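Local coordinates for PRESAN domain-containing protein (PDB 7D2W), which is of unknown function but, as a PHISTa-like protein of the malaria parasite with a four-helix-bundle PRESAN domain, probably takes part in protein binding, at residues Tyr67-Trp72 and Asn137-Leu142. Sequence-based numbering, arbitrary orientation. Where two conformers were deposited one is given.
Sequences YLLNIW and NRFYNL
Trp72 and Phe139 reach past each other from facing helices and lie flat together in an offset stack, the indole five-membered ring and the phenyl ring 4.3 Å apart between centroids with their planes only 6° from parallel. Both side chains leave their helix with CG anti to the backbone N (chi1 -168° for Trp72, 180° for Phe139), which puts each CG beside the carbonyl carbon; in both residues CB points toward the other segment. Along Phe139, CB sits over the six-membered ring of the indole, a CH-pi contact with Phe139 CB 3.9 Å from that ring's centroid and close to its normal. CG follows above the middle of the indole, near Trp72 CD2 and CE3. Of the two ring branches, CD1 and CE1 run over Trp72 CE3, while CD2 lies above CG and CD2 of Trp72. Phe139 CE2 lies over the CG rim of the indole and comes within 3.5 Å of Trp72 CB. At the tip, Phe139 CZ meets the other helix's backbone, 3.6 Å from Leu68 O, a carbonyl near the plane of the phenyl ring that already accepts the amide N-H of Trp72. Leu69 CD2 touches the same ring edge at CE2; the Leu69 and Tyr140 side chains cross at about a right angle, Leu69 CD2 lying 3.5 Å from Tyr140 OH. The polar atom of the indole, Trp72 NE1, is hydrogen-bonded to Thr136 OG1, one turn before Tyr140, a bond that would help hold the ring's rotation. Phe155 of helix 149-181 also packs on Phe139. Helices 65-93 and 117-144 run nearly antiparallel here, and the buried Trp72-Phe139 stack, with Leu69 and Tyr140 at its partly exposed side, spans the 11.9 Å between the segment axes, an aromatic pair bridging antiparallel helices of the four-helix bundle.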
ATOM      1  N   TYR A  67      24.270 -15.194   7.721  1.00 38.38           N
ATOM      2  CA  TYR A  67      24.009 -13.766   7.609  1.00 34.88           C
ATOM      3  C   TYR A  67      22.684 -13.531   6.908  1.00 30.01           C
ATOM      4  O   TYR A  67      21.833 -12.770   7.383  1.00 29.79           O
ATOM      5  CB  TYR A  67      25.164 -13.106   6.852  1.00 39.99           C
ATOM      6  CG  TYR A  67      25.303 -11.602   6.985  1.00 35.09           C
ATOM      7  CD1 TYR A  67      24.215 -10.793   7.291  1.00 42.05           C
ATOM      8  CD2 TYR A  67      26.524 -10.992   6.759  1.00 32.08           C
ATOM      9  CE1 TYR A  67      24.353  -9.422   7.381  1.00 36.81           C
ATOM     10  CE2 TYR A  67      26.676  -9.628   6.844  1.00 31.93           C
ATOM     11  CZ  TYR A  67      25.588  -8.843   7.151  1.00 33.53           C
ATOM     12  OH  TYR A  67      25.732  -7.474   7.227  1.00 37.11           O
ATOM     13  N   LEU A  68      22.483 -14.205   5.773  1.00 33.61           N
ATOM     14  CA  LEU A  68      21.234 -14.061   5.035  1.00 33.78           C
ATOM     15  C   LEU A  68      20.027 -14.454   5.882  1.00 38.18           C
ATOM     16  O   LEU A  68      18.971 -13.810   5.800  1.00 28.47           O
ATOM     17  CB  LEU A  68      21.302 -14.899   3.759  1.00 28.97           C
ATOM     18  CG  LEU A  68      22.235 -14.266   2.722  1.00 36.50           C
ATOM     19  CD1 LEU A  68      22.334 -15.139   1.481  1.00 42.94           C
ATOM     20  CD2 LEU A  68      21.761 -12.858   2.356  1.00 31.94           C
ATOM     21  N   LEU A  69      20.159 -15.502   6.710  1.00 33.89           N
ATOM     22  CA  LEU A  69      19.026 -15.905   7.541  1.00 34.15           C
ATOM     23  C   LEU A  69      18.746 -14.876   8.626  1.00 28.99           C
ATOM     24  O   LEU A  69      17.589 -14.639   8.982  1.00 27.46           O
ATOM     25  CB  LEU A  69      19.283 -17.281   8.163  1.00 35.99           C
ATOM     26  CG  LEU A  69      19.453 -18.409   7.133  1.00 37.59           C
ATOM     27  CD1 LEU A  69      20.013 -19.694   7.733  1.00 43.17           C
ATOM     28  CD2 LEU A  69      18.125 -18.661   6.442  1.00 37.18           C
ATOM     29  N   ASN A  70      19.800 -14.266   9.163  1.00 28.95           N
ATOM     30  CA  ASN A  70      19.662 -13.183  10.129  1.00 31.95           C
ATOM     31  C   ASN A  70      18.891 -12.007   9.523  1.00 34.75           C
ATOM     32  O   ASN A  70      17.978 -11.471  10.154  1.00 28.08           O
ATOM     33  CB  ASN A  70      21.058 -12.745  10.583  1.00 32.69           C
ATOM     34  CG  ASN A  70      21.031 -11.747  11.718  1.00 35.54           C
ATOM     35  OD1 ASN A  70      20.841 -10.549  11.504  1.00 38.23           O
ATOM     36  ND2 ASN A  70      21.252 -12.230  12.937  1.00 36.94           N
ATOM     37  N   ILE A  71      19.256 -11.621   8.305  0.52 26.39           N
ATOM     38  CA  ILE A  71      18.535 -10.552   7.609  0.52 25.34           C
ATOM     39  C   ILE A  71      17.057 -10.906   7.459  0.52 27.22           C
ATOM     40  O   ILE A  71      16.177 -10.067   7.695  0.52 27.12           O
ATOM     41  CB  ILE A  71      19.195 -10.283   6.242  0.52 28.30           C
ATOM     42  CG1 ILE A  71      20.505  -9.514   6.426  0.52 32.77           C
ATOM     43  CG2 ILE A  71      18.252  -9.541   5.312  0.52 26.66           C
ATOM     44  CD1 ILE A  71      21.480  -9.724   5.292  0.52 28.77           C
ATOM     45  N   TRP A  72      16.755 -12.150   7.073  1.00 26.42           N
ATOM     46  CA  TRP A  72      15.357 -12.560   6.930  1.00 25.50           C
ATOM     47  C   TRP A  72      14.590 -12.478   8.257  1.00 28.16           C
ATOM     48  O   TRP A  72      13.404 -12.127   8.273  1.00 30.30           O
ATOM     49  CB  TRP A  72      15.296 -13.974   6.353  1.00 28.16           C
ATOM     50  CG  TRP A  72      13.931 -14.414   5.900  1.00 30.31           C
ATOM     51  CD1 TRP A  72      13.164 -15.404   6.453  1.00 25.95           C
ATOM     52  CD2 TRP A  72      13.173 -13.888   4.799  1.00 25.85           C
ATOM     53  NE1 TRP A  72      11.982 -15.524   5.760  1.00 26.54           N
ATOM     54  CE2 TRP A  72      11.964 -14.612   4.743  1.00 24.47           C
ATOM     55  CE3 TRP A  72      13.404 -12.883   3.849  1.00 22.31           C
ATOM     56  CZ2 TRP A  72      10.983 -14.361   3.785  1.00 26.59           C
ATOM     57  CZ3 TRP A  72      12.423 -12.635   2.892  1.00 26.74           C
ATOM     58  CH2 TRP A  72      11.235 -13.383   2.863  1.00 23.68           C
ATOM     59  N   ASN A 137       9.327 -19.635   1.876  1.00 30.41           N
ATOM     60  CA  ASN A 137       9.644 -20.710   0.939  1.00 37.35           C
ATOM     61  C   ASN A 137      10.333 -20.169  -0.304  1.00 37.67           C
ATOM     62  O   ASN A 137      11.311 -20.756  -0.783  1.00 40.61           O
ATOM     63  CB  ASN A 137       8.374 -21.468   0.544  1.00 42.35           C
ATOM     64  CG  ASN A 137       7.821 -22.293   1.678  1.00 55.74           C
ATOM     65  OD1 ASN A 137       8.532 -22.598   2.636  1.00 59.32           O
ATOM     66  ND2 ASN A 137       6.543 -22.655   1.584  1.00 63.43           N
ATOM     67  N   ARG A 138       9.822 -19.060  -0.855  1.00 35.37           N
ATOM     68  CA  ARG A 138      10.487 -18.428  -1.987  1.00 29.81           C
ATOM     69  C   ARG A 138      11.895 -17.971  -1.613  1.00 34.71           C
ATOM     70  O   ARG A 138      12.805 -18.016  -2.446  1.00 29.66           O
ATOM     71  CB  ARG A 138       9.648 -17.254  -2.505  1.00 32.12           C
ATOM     72  CG  ARG A 138       8.380 -17.693  -3.278  1.00 33.67           C
ATOM     73  CD  ARG A 138       7.339 -16.572  -3.407  1.00 44.11           C
ATOM     74  NE  ARG A 138       7.902 -15.336  -3.948  1.00 52.49           N
ATOM     75  CZ  ARG A 138       7.480 -14.109  -3.631  1.00 51.30           C
ATOM     76  NH1 ARG A 138       6.463 -13.928  -2.781  1.00 50.01           N
ATOM     77  NH2 ARG A 138       8.074 -13.057  -4.173  1.00 42.51           N
ATOM     78  N   PHE A 139      12.099 -17.555  -0.359  1.00 29.95           N
ATOM     79  CA  PHE A 139      13.424 -17.126   0.076  1.00 29.67           C
ATOM     80  C   PHE A 139      14.412 -18.291   0.088  1.00 31.92           C
ATOM     81  O   PHE A 139      15.533 -18.173  -0.422  1.00 33.72           O
ATOM     82  CB  PHE A 139      13.323 -16.485   1.465  1.00 28.86           C
ATOM     83  CG  PHE A 139      14.631 -16.004   2.016  1.00 29.30           C
ATOM     84  CD1 PHE A 139      15.339 -14.996   1.381  1.00 35.96           C
ATOM     85  CD2 PHE A 139      15.137 -16.541   3.186  1.00 33.63           C
ATOM     86  CE1 PHE A 139      16.536 -14.543   1.895  1.00 33.73           C
ATOM     87  CE2 PHE A 139      16.337 -16.085   3.712  1.00 38.86           C
ATOM     88  CZ  PHE A 139      17.033 -15.081   3.061  1.00 33.03           C
ATOM     89  N   TYR A 140      14.016 -19.426   0.665  1.00 32.83           N
ATOM     90  CA  TYR A 140      14.921 -20.570   0.718  1.00 34.67           C
ATOM     91  C   TYR A 140      15.243 -21.093  -0.678  1.00 40.17           C
ATOM     92  O   TYR A 140      16.371 -21.525  -0.943  1.00 38.26           O
ATOM     93  CB  TYR A 140      14.323 -21.665   1.599  1.00 33.87           C
ATOM     94  CG  TYR A 140      14.668 -21.483   3.054  1.00 39.23           C
ATOM     95  CD1 TYR A 140      15.864 -21.971   3.571  1.00 50.06           C
ATOM     96  CD2 TYR A 140      13.805 -20.821   3.913  1.00 40.33           C
ATOM     97  CE1 TYR A 140      16.185 -21.803   4.909  1.00 57.52           C
ATOM     98  CE2 TYR A 140      14.116 -20.643   5.248  1.00 43.08           C
ATOM     99  CZ  TYR A 140      15.301 -21.135   5.742  1.00 58.24           C
ATOM    100  OH  TYR A 140      15.604 -20.960   7.071  1.00 58.48           O
ATOM    101  N   ASN A 141      14.274 -21.049  -1.592  1.00 37.41           N
ATOM    102  CA  ASN A 141      14.553 -21.476  -2.958  1.00 39.15           C
ATOM    103  C   ASN A 141      15.572 -20.558  -3.625  1.00 37.61           C
ATOM    104  O   ASN A 141      16.473 -21.027  -4.326  1.00 35.78           O
ATOM    105  CB  ASN A 141      13.252 -21.551  -3.757  1.00 49.65           C
ATOM    106  CG  ASN A 141      12.345 -22.678  -3.278  1.00 65.50           C
ATOM    107  OD1 ASN A 141      12.646 -23.353  -2.293  1.00 72.08           O
ATOM    108  ND2 ASN A 141      11.231 -22.885  -3.973  1.00 68.90           N
ATOM    109  N   LEU A 142      15.456 -19.248  -3.404  1.00 33.49           N
ATOM    110  CA  LEU A 142      16.454 -18.312  -3.909  1.00 37.05           C
ATOM    111  C   LEU A 142      17.834 -18.631  -3.359  1.00 42.60           C
ATOM    112  O   LEU A 142      18.822 -18.651  -4.099  1.00 49.21           O
ATOM    113  CB  LEU A 142      16.060 -16.891  -3.531  1.00 40.31           C
ATOM    114  CG  LEU A 142      16.301 -15.793  -4.552  1.00 47.61           C
ATOM    115  CD1 LEU A 142      15.747 -16.195  -5.903  1.00 40.00           C
ATOM    116  CD2 LEU A 142      15.609 -14.551  -4.058  1.00 44.54           C
TER